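Local coordinates for uncharacterized protein conserved in bacteria (Streptococcus suis, PDB 4FZ4) that probably binds host glycosaminoglycans as the 18-kDa domain of surface antigen HP0197, which mediates attachment of the pathogen to host cells, at residues E15-L20 with D51-A56; Q10-E15 with G71-F76; Y35-A40 with S117-E122. All coordinates share one frame; numbering follows the deposited sequence.

How the interactions relate
Three helices of this all-helical chain, 3-23, 36-55 and 66-95, meet in interactions 1 and 2, whose centres are only about 6 Å apart. Interaction 1 joins the first helix to the second and interaction 2 joins the first to the third; both draw on helix 3-23, from adjoining turns, and the chain span closed by interaction 1 falls within that of interaction 2. Interaction 3 lies about 19 Å from both centres. It ties the beginning of helix 36-55 to the loop before helix 123-152, and its segments alternate along the chain with those of the other two. Helix 36-55 is thus fastened near both of its ends, and early and late parts of the chain are joined in one elongated helical body.

Interaction 1: E15-L20 with D51-A56; sequences ELEKEL and DNMDYA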
ATOM      1  N   GLU A  15       8.116   7.500   9.861  1.00 36.11           N
ATOM      2  CA  GLU A  15       7.579   7.801   8.544  1.00 42.57           C
ATOM      3  C   GLU A  15       6.397   6.853   8.333  1.00 37.19           C
ATOM      4  O   GLU A  15       5.360   7.238   7.786  1.00 42.27           O
ATOM      5  CB  GLU A  15       8.623   7.568   7.456  1.00 50.83           C
ATOM      6  CG  GLU A  15       8.299   8.283   6.150  1.00 65.82           C
ATOM      7  CD  GLU A  15       9.100   7.758   4.963  1.00 75.01           C
ATOM      8  OE1 GLU A  15      10.323   7.528   5.115  1.00 74.63           O
ATOM      9  OE2 GLU A  15       8.504   7.586   3.876  1.00 72.25           O
ATOM     10  N   LEU A  16       6.550   5.615   8.787  1.00 29.08           N
ATOM     11  CA  LEU A  16       5.478   4.628   8.647  1.00 29.57           C
ATOM     12  C   LEU A  16       4.286   4.996   9.510  1.00 31.90           C
ATOM     13  O   LEU A  16       3.142   4.677   9.171  1.00 33.90           O
ATOM     14  CB  LEU A  16       5.969   3.244   9.041  1.00 31.77           C
ATOM     15  CG  LEU A  16       6.997   2.644   8.092  1.00 31.99           C
ATOM     16  CD1 LEU A  16       7.692   1.492   8.795  1.00 34.38           C
ATOM     17  CD2 LEU A  16       6.312   2.175   6.804  1.00 39.60           C
ATOM     18  N   GLU A  17       4.559   5.656  10.634  1.00 37.27           N
ATOM     19  CA  GLU A  17       3.500   6.086  11.544  1.00 34.69           C
ATOM     20  C   GLU A  17       2.674   7.162  10.858  1.00 40.36           C
ATOM     21  O   GLU A  17       1.450   7.192  10.974  1.00 48.19           O
ATOM     22  CB  GLU A  17       4.092   6.656  12.838  1.00 47.38           C
ATOM     23  CG  GLU A  17       4.860   5.650  13.680  1.00 55.64           C
ATOM     24  CD  GLU A  17       5.366   6.247  14.982  1.00 68.78           C
ATOM     25  OE1 GLU A  17       6.004   7.322  14.941  1.00 74.03           O
ATOM     26  OE2 GLU A  17       5.134   5.636  16.044  1.00 76.53           O
ATOM     27  N   LYS A  18       3.360   8.047  10.144  1.00 42.11           N
ATOM     28  CA  LYS A  18       2.705   9.130   9.428  1.00 41.45           C
ATOM     29  C   LYS A  18       1.887   8.538   8.287  1.00 38.65           C
ATOM     30  O   LYS A  18       0.745   8.937   8.059  1.00 43.93           O
ATOM     31  CB  LYS A  18       3.751  10.106   8.889  1.00 48.15           C
ATOM     32  CG  LYS A  18       3.175  11.246   8.066  1.00 55.95           C
ATOM     33  CD  LYS A  18       4.155  12.404   7.947  1.00 69.19           C
ATOM     34  CE  LYS A  18       4.425  13.032   9.317  1.00 76.93           C
ATOM     35  NZ  LYS A  18       5.329  14.223   9.273  1.00 72.34           N
ATOM     36  N   GLU A  19       2.474   7.572   7.588  1.00 39.03           N
ATOM     37  CA  GLU A  19       1.812   6.905   6.475  1.00 39.49           C
ATOM     38  C   GLU A  19       0.535   6.210   6.917  1.00 32.79           C
ATOM     39  O   GLU A  19      -0.506   6.324   6.263  1.00 36.04           O
ATOM     40  CB  GLU A  19       2.750   5.880   5.842  1.00 50.38           C
ATOM     41  CG  GLU A  19       3.958   6.475   5.145  1.00 59.94           C
ATOM     42  CD  GLU A  19       3.580   7.306   3.933  1.00 66.84           C
ATOM     43  OE1 GLU A  19       4.493   7.727   3.191  1.00 67.43           O
ATOM     44  OE2 GLU A  19       2.373   7.539   3.723  1.00 73.28           O
ATOM     45  N   LEU A  20       0.617   5.469   8.017  1.00 34.47           N
ATOM     46  CA  LEU A  20      -0.557   4.774   8.526  1.00 34.93           C
ATOM     47  C   LEU A  20      -1.590   5.792   8.973  1.00 40.33           C
ATOM     48  O   LEU A  20      -2.793   5.530   8.908  1.00 34.24           O
ATOM     49  CB  LEU A  20      -0.189   3.857   9.693  1.00 22.33           C
ATOM     50  CG  LEU A  20       0.657   2.657   9.246  1.00 28.09           C
ATOM     51  CD1 LEU A  20       1.190   1.882  10.451  1.00 30.42           C
ATOM     52  CD2 LEU A  20      -0.180   1.785   8.328  1.00 22.49           C
ATOM     53  N   ASP A  51       4.287  -5.134  14.303  1.00 39.31           N
ATOM     54  CA  ASP A  51       5.254  -5.884  15.102  1.00 41.37           C
ATOM     55  C   ASP A  51       6.677  -5.460  14.762  1.00 40.57           C
ATOM     56  O   ASP A  51       7.465  -5.143  15.653  1.00 47.21           O
ATOM     57  CB  ASP A  51       5.089  -7.383  14.863  1.00 48.59           C
ATOM     58  CG  ASP A  51       3.707  -7.881  15.241  1.00 65.66           C
ATOM     59  OD1 ASP A  51       3.447  -9.091  15.093  1.00 75.11           O
ATOM     60  OD2 ASP A  51       2.875  -7.060  15.687  1.00 70.61           O
ATOM     61  N   ASN A  52       7.000  -5.442  13.469  1.00 39.47           N
ATOM     62  CA  ASN A  52       8.337  -5.050  13.024  1.00 35.02           C
ATOM     63  C   ASN A  52       8.758  -3.668  13.473  1.00 30.21           C
ATOM     64  O   ASN A  52       9.936  -3.450  13.773  1.00 38.18           O
ATOM     65  CB  ASN A  52       8.456  -5.119  11.502  1.00 42.31           C
ATOM     66  CG  ASN A  52       8.953  -6.455  11.026  1.00 47.49           C
ATOM     67  OD1 ASN A  52      10.079  -6.847  11.322  1.00 59.20           O
ATOM     68  ND2 ASN A  52       8.116  -7.171  10.287  1.00 44.70           N
ATOM     69  N   MET A  53       7.827  -2.718  13.509  1.00 29.37           N
ATOM     70  CA  MET A  53       8.220  -1.383  13.941  1.00 39.25           C
ATOM     71  C   MET A  53       8.287  -1.253  15.457  1.00 40.93           C
ATOM     72  O   MET A  53       9.016  -0.410  15.970  1.00 58.46           O
ATOM     73  CB  MET A  53       7.336  -0.290  13.307  1.00 36.95           C
ATOM     74  CG  MET A  53       5.837  -0.513  13.317  1.00 49.85           C
ATOM     75  SD  MET A  53       5.049   0.372  11.913  1.00 45.75           S
ATOM     76  CE  MET A  53       5.191   2.052  12.423  1.00 21.07           C
ATOM     77  N   ASP A  54       7.556  -2.096  16.179  1.00 40.14           N
ATOM     78  CA  ASP A  54       7.621  -2.055  17.635  1.00 47.60           C
ATOM     79  C   ASP A  54       9.022  -2.537  17.982  1.00 54.87           C
ATOM     80  O   ASP A  54       9.697  -1.976  18.850  1.00 59.46           O
ATOM     81  CB  ASP A  54       6.592  -2.994  18.272  1.00 44.75           C
ATOM     82  CG  ASP A  54       5.163  -2.484  18.142  1.00 47.20           C
ATOM     83  OD1 ASP A  54       4.969  -1.286  17.814  1.00 41.71           O
ATOM     84  OD2 ASP A  54       4.231  -3.282  18.386  1.00 42.18           O
ATOM     85  N   TYR A  55       9.445  -3.583  17.273  1.00 55.20           N
ATOM     86  CA  TYR A  55      10.759  -4.192  17.446  1.00 47.54           C
ATOM     87  C   TYR A  55      11.865  -3.222  17.059  1.00 57.10           C
ATOM     88  O   TYR A  55      12.885  -3.137  17.739  1.00 61.19           O
ATOM     89  CB  TYR A  55      10.881  -5.443  16.574  1.00 44.33           C
ATOM     90  CG  TYR A  55      12.138  -6.260  16.833  1.00 53.41           C
ATOM     91  CD1 TYR A  55      12.098  -7.401  17.634  1.00 57.39           C
ATOM     92  CD2 TYR A  55      13.367  -5.878  16.297  1.00 47.92           C
ATOM     93  CE1 TYR A  55      13.247  -8.141  17.894  1.00 57.06           C
ATOM     94  CE2 TYR A  55      14.522  -6.607  16.554  1.00 53.37           C
ATOM     95  CZ  TYR A  55      14.456  -7.739  17.351  1.00 57.95           C
ATOM     96  OH  TYR A  55      15.596  -8.471  17.608  1.00 58.46           O
ATOM     97  N   ALA A  56      11.665  -2.497  15.960  1.00 58.75           N
ATOM     98  CA  ALA A  56      12.669  -1.543  15.492  1.00 52.19           C
ATOM     99  C   ALA A  56      12.887  -0.431  16.513  1.00 52.30           C
ATOM    100  O   ALA A  56      13.813   0.373  16.385  1.00 50.52           O
ATOM    101  CB  ALA A  56      12.247  -0.954  14.145  1.00 40.98           C
TER
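Met53 reaches out from helix 36-55 and lays the end of its thioether chain against Leu16 and Glu17 of helix 3-23. Its terminal methyl does most of the touching: CE comes 3.7 Å from Leu16 CB and 3.8 Å from Glu17 CG, so it rests against the first carbon of Leu16's side chain and the second of Glu17's. The chain gets there by an unusual route. CG sits between the backbone N and the carbonyl carbon (chi1 46°), the chain then runs outward, and a bend at chi3 (-72°) turns the methyl aside. The sulfur remains over the interface, with SD 4.4 Å from Leu20 CD1, one helical turn beyond Leu16. An unbranched, flexible methionine suits this place because it can span helix axes 11.7 Å apart in these segments, which run roughly antiparallel at 146°.

Leu16 and Leu20 both direct their CB atoms at the opposing helix and supply an apolar surface spaced i to i+4. Glu17 contributes differently: its chain passes slantwise across the methionine, offering the aliphatic CG, while the extended remainder leads the carboxylate on beyond the contact; Glu17 is an exposed residue. A glutamate can thus be aliphatic at its root and charged at its end. The contact is made by carbon and sulfur alone.

Helix 66-95 closes the third side of this small bundle, where Ile80 touches Leu20. Val13, a turn earlier on helix 3-23, also packs on Met53, continuing the seam toward Ala56.

Interaction 2: Q10-E15 with G71-F76; sequences QKVVKE and GDLNDF. Unlike the reference sequence in segment 10-15: Val12 (reference Leu).
Val12 and Leu73 meet through the first torsion of the valine, which sets CG1 opposite the backbone N (chi1 -177°) and so points this methyl at CB of Leu73. The first torsion of Leu73 governs a separate touch: with CG opposite the carbonyl carbon (chi1 -65°), the isobutyl group is carried toward the neighbouring residue, Val13. There it is the other branch that matters: CG2 of Val13, set beside its own backbone N, receives Leu73 CD1.

The two touches are of similar length. Val12 CG1 is 4.1 Å from Leu73 CB, and Val13 CG2 is 4.0 Å from Leu73 CD1, both ordinary van der Waals distances. One leucine therefore meets two consecutive valines, the first at its root and the second at a branch tip, and it lies aslant to each of them. Leu73 and Val12 both aim their CB atoms across the interface, and their CA atoms, 7.4 Å apart, are the nearest such pair of the two segments. A short, beta-branched residue suits the place of Val13, since its methyls lie near the backbone and leave the longer Leu73 to reach over. Val12 differs from the reference sequence, which has leucine there. The contact is made entirely by aliphatic carbons, and it is buried. A nitrate ion, probably from the crystallisation liquor, lies about 5 Å from the Leu73 side chain.

Helix 3-23 and helix 66-95 meet here beside the end of helix 36-55. Ala56 touches both Val13 and Leu73, and Asn52 packs on Leu73 from the same quarter. One turn on from Leu73, Phe76 extends the apolar seam to Leu16, Leu20 and Met53, while Asp75 faces the last helix and binds the backbone N of Gly123 at its start.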
ATOM      1  N   GLN A  10      14.501   4.604  13.531  1.00 63.32           N
ATOM      2  CA  GLN A  10      13.435   5.258  14.282  1.00 59.71           C
ATOM      3  C   GLN A  10      12.650   6.187  13.357  1.00 51.74           C
ATOM      4  O   GLN A  10      11.436   6.323  13.483  1.00 56.36           O
ATOM      5  CB  GLN A  10      14.009   6.066  15.457  1.00 67.66           C
ATOM      6  CG  GLN A  10      14.577   5.244  16.625  1.00 64.94           C
ATOM      7  CD  GLN A  10      13.522   4.422  17.353  1.00 69.47           C
ATOM      8  OE1 GLN A  10      12.386   4.871  17.539  1.00 75.30           O
ATOM      9  NE2 GLN A  10      13.900   3.215  17.789  1.00 52.39           N
ATOM     10  N   LYS A  11      13.354   6.816  12.424  1.00 43.26           N
ATOM     11  CA  LYS A  11      12.724   7.720  11.479  1.00 44.90           C
ATOM     12  C   LYS A  11      11.817   6.939  10.524  1.00 42.36           C
ATOM     13  O   LYS A  11      10.646   7.282  10.356  1.00 41.52           O
ATOM     14  CB  LYS A  11      13.796   8.474  10.694  1.00 58.44           C
ATOM     15  CG  LYS A  11      13.270   9.647   9.885  1.00 68.33           C
ATOM     16  CD  LYS A  11      14.350  10.226   8.983  1.00 77.84           C
ATOM     17  CE  LYS A  11      14.667   9.296   7.822  1.00 84.22           C
ATOM     18  NZ  LYS A  11      15.137   7.950   8.262  1.00 86.88           N
ATOM     19  N   VAL A  12      12.355   5.890   9.901  1.00 49.16           N
ATOM     20  CA  VAL A  12      11.572   5.063   8.982  1.00 43.29           C
ATOM     21  C   VAL A  12      10.302   4.622   9.696  1.00 41.63           C
ATOM     22  O   VAL A  12       9.223   4.595   9.100  1.00 36.37           O
ATOM     23  CB  VAL A  12      12.357   3.821   8.531  1.00 50.13           C
ATOM     24  CG1 VAL A  12      11.541   3.020   7.531  1.00 59.54           C
ATOM     25  CG2 VAL A  12      13.671   4.247   7.908  1.00 55.77           C
ATOM     26  N   VAL A  13      10.433   4.289  10.980  1.00 42.32           N
ATOM     27  CA  VAL A  13       9.280   3.884  11.789  1.00 31.94           C
ATOM     28  C   VAL A  13       8.286   5.046  11.825  1.00 37.09           C
ATOM     29  O   VAL A  13       7.104   4.886  11.510  1.00 38.67           O
ATOM     30  CB  VAL A  13       9.695   3.539  13.237  1.00 25.24           C
ATOM     31  CG1 VAL A  13       8.475   3.589  14.169  1.00 26.94           C
ATOM     32  CG2 VAL A  13      10.292   2.153  13.285  1.00 28.82           C
ATOM     33  N   LYS A  14       8.791   6.214  12.201  1.00 34.54           N
ATOM     34  CA  LYS A  14       7.987   7.423  12.290  1.00 36.40           C
ATOM     35  C   LYS A  14       7.395   7.789  10.936  1.00 32.70           C
ATOM     36  O   LYS A  14       6.293   8.331  10.860  1.00 42.81           O
ATOM     37  CB  LYS A  14       8.832   8.584  12.834  1.00 49.53           C
ATOM     38  CG  LYS A  14       9.294   8.380  14.279  1.00 64.28           C
ATOM     39  CD  LYS A  14      10.056   9.593  14.810  1.00 75.37           C
ATOM     40  CE  LYS A  14      10.417   9.441  16.289  1.00 81.19           C
ATOM     41  NZ  LYS A  14      11.382   8.332  16.548  1.00 87.94           N
ATOM     42  N   GLU A  15       8.116   7.500   9.861  1.00 36.11           N
ATOM     43  CA  GLU A  15       7.579   7.801   8.544  1.00 42.57           C
ATOM     44  C   GLU A  15       6.397   6.853   8.333  1.00 37.19           C
ATOM     45  O   GLU A  15       5.360   7.238   7.786  1.00 42.27           O
ATOM     46  CB  GLU A  15       8.623   7.568   7.456  1.00 50.83           C
ATOM     47  CG  GLU A  15       8.299   8.283   6.150  1.00 65.82           C
ATOM     48  CD  GLU A  15       9.100   7.758   4.963  1.00 75.01           C
ATOM     49  OE1 GLU A  15      10.323   7.528   5.115  1.00 74.63           O
ATOM     50  OE2 GLU A  15       8.504   7.586   3.876  1.00 72.25           O
ATOM     51  N   GLY A  71      14.519  -4.167   6.113  1.00 31.63           N
ATOM     52  CA  GLY A  71      13.933  -4.451   4.819  1.00 26.66           C
ATOM     53  C   GLY A  71      12.428  -4.606   4.921  1.00 31.12           C
ATOM     54  O   GLY A  71      11.694  -4.163   4.036  1.00 37.49           O
ATOM     55  N   ASP A  72      11.971  -5.237   6.002  1.00 34.10           N
ATOM     56  CA  ASP A  72      10.542  -5.458   6.234  1.00 31.60           C
ATOM     57  C   ASP A  72       9.803  -4.131   6.373  1.00 31.95           C
ATOM     58  O   ASP A  72       8.658  -3.982   5.924  1.00 33.60           O
ATOM     59  CB  ASP A  72      10.332  -6.298   7.502  1.00 32.67           C
ATOM     60  CG  ASP A  72      10.481  -7.790   7.248  1.00 38.35           C
ATOM     61  OD1 ASP A  72      11.387  -8.176   6.477  1.00 41.85           O
ATOM     62  OD2 ASP A  72       9.700  -8.580   7.827  1.00 42.95           O
ATOM     63  N   LEU A  73      10.457  -3.170   7.012  1.00 29.91           N
ATOM     64  CA  LEU A  73       9.851  -1.860   7.179  1.00 31.03           C
ATOM     65  C   LEU A  73       9.664  -1.240   5.804  1.00 33.51           C
ATOM     66  O   LEU A  73       8.607  -0.676   5.505  1.00 39.76           O
ATOM     67  CB  LEU A  73      10.726  -0.968   8.060  1.00 30.11           C
ATOM     68  CG  LEU A  73      10.869  -1.432   9.516  1.00 30.96           C
ATOM     69  CD1 LEU A  73      11.416  -0.275  10.358  1.00 28.23           C
ATOM     70  CD2 LEU A  73       9.526  -1.877  10.068  1.00 27.76           C
ATOM     71  N   ASN A  74      10.686  -1.360   4.960  1.00 33.24           N
ATOM     72  CA  ASN A  74      10.614  -0.835   3.599  1.00 30.74           C
ATOM     73  C   ASN A  74       9.476  -1.467   2.802  1.00 24.77           C
ATOM     74  O   ASN A  74       8.742  -0.771   2.107  1.00 30.64           O
ATOM     75  CB  ASN A  74      11.927  -1.068   2.860  1.00 32.69           C
ATOM     76  CG  ASN A  74      13.061  -0.246   3.422  1.00 46.56           C
ATOM     77  OD1 ASN A  74      12.918   0.958   3.656  1.00 42.49           O
ATOM     78  ND2 ASN A  74      14.204  -0.886   3.629  1.00 59.72           N
ATOM     79  N   ASP A  75       9.318  -2.782   2.900  1.00 25.94           N
ATOM     80  CA  ASP A  75       8.245  -3.439   2.153  1.00 23.87           C
ATOM     81  C   ASP A  75       6.893  -2.961   2.675  1.00 29.02           C
ATOM     82  O   ASP A  75       5.962  -2.750   1.901  1.00 33.31           O
ATOM     83  CB  ASP A  75       8.344  -4.968   2.266  1.00 23.82           C
ATOM     84  CG  ASP A  75       9.647  -5.530   1.677  1.00 29.56           C
ATOM     85  OD1 ASP A  75      10.334  -4.819   0.905  1.00 31.91           O
ATOM     86  OD2 ASP A  75       9.977  -6.700   1.981  1.00 34.89           O
ATOM     87  N   PHE A  76       6.797  -2.764   3.987  1.00 33.88           N
ATOM     88  CA  PHE A  76       5.552  -2.319   4.604  1.00 28.13           C
ATOM     89  C   PHE A  76       5.050  -1.031   3.957  1.00 28.11           C
ATOM     90  O   PHE A  76       3.860  -0.888   3.646  1.00 31.85           O
ATOM     91  CB  PHE A  76       5.765  -2.118   6.108  1.00 31.04           C
ATOM     92  CG  PHE A  76       4.493  -1.898   6.875  1.00 28.50           C
ATOM     93  CD1 PHE A  76       3.308  -2.510   6.474  1.00 25.27           C
ATOM     94  CD2 PHE A  76       4.474  -1.071   7.995  1.00 23.83           C
ATOM     95  CE1 PHE A  76       2.121  -2.294   7.170  1.00 24.27           C
ATOM     96  CE2 PHE A  76       3.296  -0.846   8.700  1.00 31.34           C
ATOM     97  CZ  PHE A  76       2.117  -1.457   8.286  1.00 22.24           C
TER

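Interaction 3: Y35-A40 with S117-E122; sequences YSYQKA and SIASQE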
ATOM      1  N   TYR A  35     -12.893  -7.359  -2.604  1.00 44.70           N
ATOM      2  CA  TYR A  35     -11.716  -6.960  -1.837  1.00 30.57           C
ATOM      3  C   TYR A  35     -11.389  -7.884  -0.672  1.00 44.91           C
ATOM      4  O   TYR A  35     -10.490  -7.598   0.125  1.00 38.52           O
ATOM      5  CB  TYR A  35     -11.945  -5.549  -1.312  1.00 31.53           C
ATOM      6  CG  TYR A  35     -12.558  -4.640  -2.346  1.00 38.10           C
ATOM      7  CD1 TYR A  35     -11.873  -4.334  -3.518  1.00 32.66           C
ATOM      8  CD2 TYR A  35     -13.831  -4.098  -2.165  1.00 45.81           C
ATOM      9  CE1 TYR A  35     -12.430  -3.512  -4.488  1.00 33.37           C
ATOM     10  CE2 TYR A  35     -14.406  -3.268  -3.137  1.00 48.66           C
ATOM     11  CZ  TYR A  35     -13.692  -2.982  -4.296  1.00 42.42           C
ATOM     12  OH  TYR A  35     -14.227  -2.172  -5.269  1.00 42.56           O
ATOM     13  N   SER A  36     -12.120  -8.988  -0.578  1.00 39.98           N
ATOM     14  CA  SER A  36     -11.932  -9.958   0.491  1.00 37.28           C
ATOM     15  C   SER A  36     -10.491 -10.430   0.593  1.00 38.45           C
ATOM     16  O   SER A  36      -9.976 -10.634   1.696  1.00 39.58           O
ATOM     17  CB  SER A  36     -12.859 -11.155   0.268  1.00 49.69           C
ATOM     18  OG  SER A  36     -12.730 -11.653  -1.057  1.00 62.35           O
ATOM     19  N   TYR A  37      -9.839 -10.605  -0.554  1.00 30.62           N
ATOM     20  CA  TYR A  37      -8.455 -11.049  -0.556  1.00 37.58           C
ATOM     21  C   TYR A  37      -7.494  -9.945  -0.073  1.00 33.42           C
ATOM     22  O   TYR A  37      -6.643 -10.187   0.781  1.00 32.92           O
ATOM     23  CB  TYR A  37      -8.061 -11.534  -1.952  1.00 39.55           C
ATOM     24  CG  TYR A  37      -6.651 -12.079  -2.011  1.00 37.82           C
ATOM     25  CD1 TYR A  37      -5.567 -11.230  -2.202  1.00 40.23           C
ATOM     26  CD2 TYR A  37      -6.402 -13.434  -1.846  1.00 43.03           C
ATOM     27  CE1 TYR A  37      -4.265 -11.715  -2.232  1.00 43.88           C
ATOM     28  CE2 TYR A  37      -5.103 -13.933  -1.869  1.00 39.76           C
ATOM     29  CZ  TYR A  37      -4.041 -13.066  -2.068  1.00 42.01           C
ATOM     30  OH  TYR A  37      -2.761 -13.552  -2.140  1.00 52.17           O
ATOM     31  N   GLN A  38      -7.628  -8.740  -0.622  1.00 28.18           N
ATOM     32  CA  GLN A  38      -6.777  -7.620  -0.209  1.00 36.72           C
ATOM     33  C   GLN A  38      -7.004  -7.306   1.270  1.00 40.79           C
ATOM     34  O   GLN A  38      -6.067  -6.989   1.997  1.00 44.26           O
ATOM     35  CB  GLN A  38      -7.087  -6.371  -1.048  1.00 34.80           C
ATOM     36  CG  GLN A  38      -6.497  -5.068  -0.486  1.00 35.88           C
ATOM     37  CD  GLN A  38      -4.974  -5.038  -0.488  1.00 29.61           C
ATOM     38  OE1 GLN A  38      -4.355  -4.128   0.076  1.00 36.82           O
ATOM     39  NE2 GLN A  38      -4.366  -6.029  -1.122  1.00 28.43           N
ATOM     40  N   LYS A  39      -8.258  -7.404   1.707  1.00 41.75           N
ATOM     41  CA  LYS A  39      -8.618  -7.135   3.095  1.00 41.08           C
ATOM     42  C   LYS A  39      -7.810  -8.009   4.055  1.00 45.76           C
ATOM     43  O   LYS A  39      -7.146  -7.501   4.960  1.00 43.32           O
ATOM     44  CB  LYS A  39     -10.116  -7.386   3.298  1.00 40.73           C
ATOM     45  CG  LYS A  39     -10.612  -7.101   4.700  1.00 44.48           C
ATOM     46  CD  LYS A  39     -12.065  -7.504   4.863  1.00 64.28           C
ATOM     47  CE  LYS A  39     -12.510  -7.347   6.307  1.00 79.13           C
ATOM     48  NZ  LYS A  39     -11.655  -8.139   7.243  1.00 85.97           N
ATOM     49  N   ALA A  40      -7.861  -9.323   3.850  1.00 35.87           N
ATOM     50  CA  ALA A  40      -7.132 -10.254   4.705  1.00 39.14           C
ATOM     51  C   ALA A  40      -5.636 -10.124   4.489  1.00 43.02           C
ATOM     52  O   ALA A  40      -4.843 -10.356   5.404  1.00 51.42           O
ATOM     53  CB  ALA A  40      -7.574 -11.687   4.427  1.00 51.40           C
ATOM     54  N   SER A 117      -0.560 -11.110  -6.650  1.00 42.66           N
ATOM     55  CA  SER A 117      -0.616 -10.198  -5.507  1.00 32.95           C
ATOM     56  C   SER A 117       0.804  -9.916  -5.042  1.00 34.94           C
ATOM     57  O   SER A 117       1.742 -10.592  -5.455  1.00 30.46           O
ATOM     58  CB  SER A 117      -1.392 -10.811  -4.346  1.00 27.94           C
ATOM     59  OG  SER A 117      -0.610 -11.793  -3.690  1.00 35.42           O
ATOM     60  N   ILE A 118       0.972  -8.916  -4.185  1.00 36.50           N
ATOM     61  CA  ILE A 118       2.299  -8.603  -3.682  1.00 35.22           C
ATOM     62  C   ILE A 118       2.571  -9.406  -2.420  1.00 36.01           C
ATOM     63  O   ILE A 118       3.419  -9.034  -1.615  1.00 32.91           O
ATOM     64  CB  ILE A 118       2.463  -7.103  -3.356  1.00 28.25           C
ATOM     65  CG1 ILE A 118       1.436  -6.673  -2.301  1.00 27.10           C
ATOM     66  CG2 ILE A 118       2.337  -6.278  -4.640  1.00 24.79           C
ATOM     67  CD1 ILE A 118       1.600  -5.228  -1.843  1.00 22.22           C
ATOM     68  N   ALA A 119       1.843 -10.505  -2.247  1.00 37.59           N
ATOM     69  CA  ALA A 119       2.041 -11.354  -1.075  1.00 39.97           C
ATOM     70  C   ALA A 119       3.356 -12.111  -1.259  1.00 44.03           C
ATOM     71  O   ALA A 119       4.046 -12.435  -0.299  1.00 39.98           O
ATOM     72  CB  ALA A 119       0.878 -12.341  -0.930  1.00 28.88           C
ATOM     73  N   SER A 120       3.703 -12.370  -2.512  1.00 54.32           N
ATOM     74  CA  SER A 120       4.919 -13.099  -2.831  1.00 65.94           C
ATOM     75  C   SER A 120       6.080 -12.177  -3.194  1.00 63.82           C
ATOM     76  O   SER A 120       7.161 -12.647  -3.552  1.00 66.39           O
ATOM     77  CB  SER A 120       4.645 -14.051  -3.996  1.00 65.35           C
ATOM     78  OG  SER A 120       4.081 -13.349  -5.095  1.00 54.52           O
ATOM     79  N   GLN A 121       5.863 -10.870  -3.095  1.00 54.91           N
ATOM     80  CA  GLN A 121       6.905  -9.918  -3.450  1.00 41.27           C
ATOM     81  C   GLN A 121       7.570  -9.192  -2.286  1.00 29.77           C
ATOM     82  O   GLN A 121       6.955  -8.913  -1.252  1.00 31.94           O
ATOM     83  CB  GLN A 121       6.353  -8.913  -4.460  1.00 40.52           C
ATOM     84  CG  GLN A 121       5.840  -9.585  -5.730  1.00 37.18           C
ATOM     85  CD  GLN A 121       5.180  -8.619  -6.683  1.00 42.39           C
ATOM     86  OE1 GLN A 121       4.471  -9.027  -7.601  1.00 55.92           O
ATOM     87  NE2 GLN A 121       5.413  -7.331  -6.480  1.00 45.92           N
ATOM     88  N   GLU A 122       8.846  -8.886  -2.483  1.00 35.34           N
ATOM     89  CA  GLU A 122       9.651  -8.223  -1.481  1.00 37.75           C
ATOM     90  C   GLU A 122      10.762  -7.423  -2.165  1.00 31.84           C
ATOM     91  O   GLU A 122      10.981  -7.550  -3.368  1.00 38.43           O
ATOM     92  CB  GLU A 122      10.222  -9.304  -0.553  1.00 50.75           C
ATOM     93  CG  GLU A 122      11.248  -8.861   0.462  1.00 63.67           C
ATOM     94  CD  GLU A 122      11.291  -9.788   1.669  1.00 70.94           C
ATOM     95  OE1 GLU A 122      11.051 -11.003   1.499  1.00 70.29           O
ATOM     96  OE2 GLU A 122      11.570  -9.302   2.788  1.00 77.79           O
TER
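Tyr37 and Ser117 meet at an ST turn, a short loop motif in which a serine hydroxyl accepts a bond from the backbone N two residues on. Tyr37 loses the most surface in this contact, followed by Ser117 and then Ala119. The tyrosine stands in the first turn of helix 36-55, and its CG lies opposite the backbone N (chi1 -177°), which sends the ring away from the helix toward the loop between helices 100-110 and 123-152. Its phenol oxygen OH is hydrogen-bonded to Ser117 OG at 3.2 Å, a rather long bond in which either hydroxyl could be the donor.

The ring also has apolar company. Ser117 CB approaches it obliquely and lies 3.7 Å from Tyr37 CE1, so the serine meets the phenol with its carbon as well as its oxygen. Tyrosine is well chosen here: a rigid ring bridges the distance to the loop and has a polar group at its far end. Ser117 is small enough to lie close to the CE1 and OH end of the ring, with OG set between its own backbone N and carbonyl carbon (chi1 75°), a position from which it can serve both the turn and the phenol.

Around the pair, Leu41 of helix 36-55 touches Ser117 and Ala119, and Ile118 packs against Val82 of helix 66-95 and Leu126 of helix 123-152. The loop is thereby held against several helices. Ala119 completes the contact with its methyl, CB lying 4.0 Å from Tyr37 OH, while its backbone N donates to Ser117 OG at 3.1 Å with an N-H...O angle of 156°.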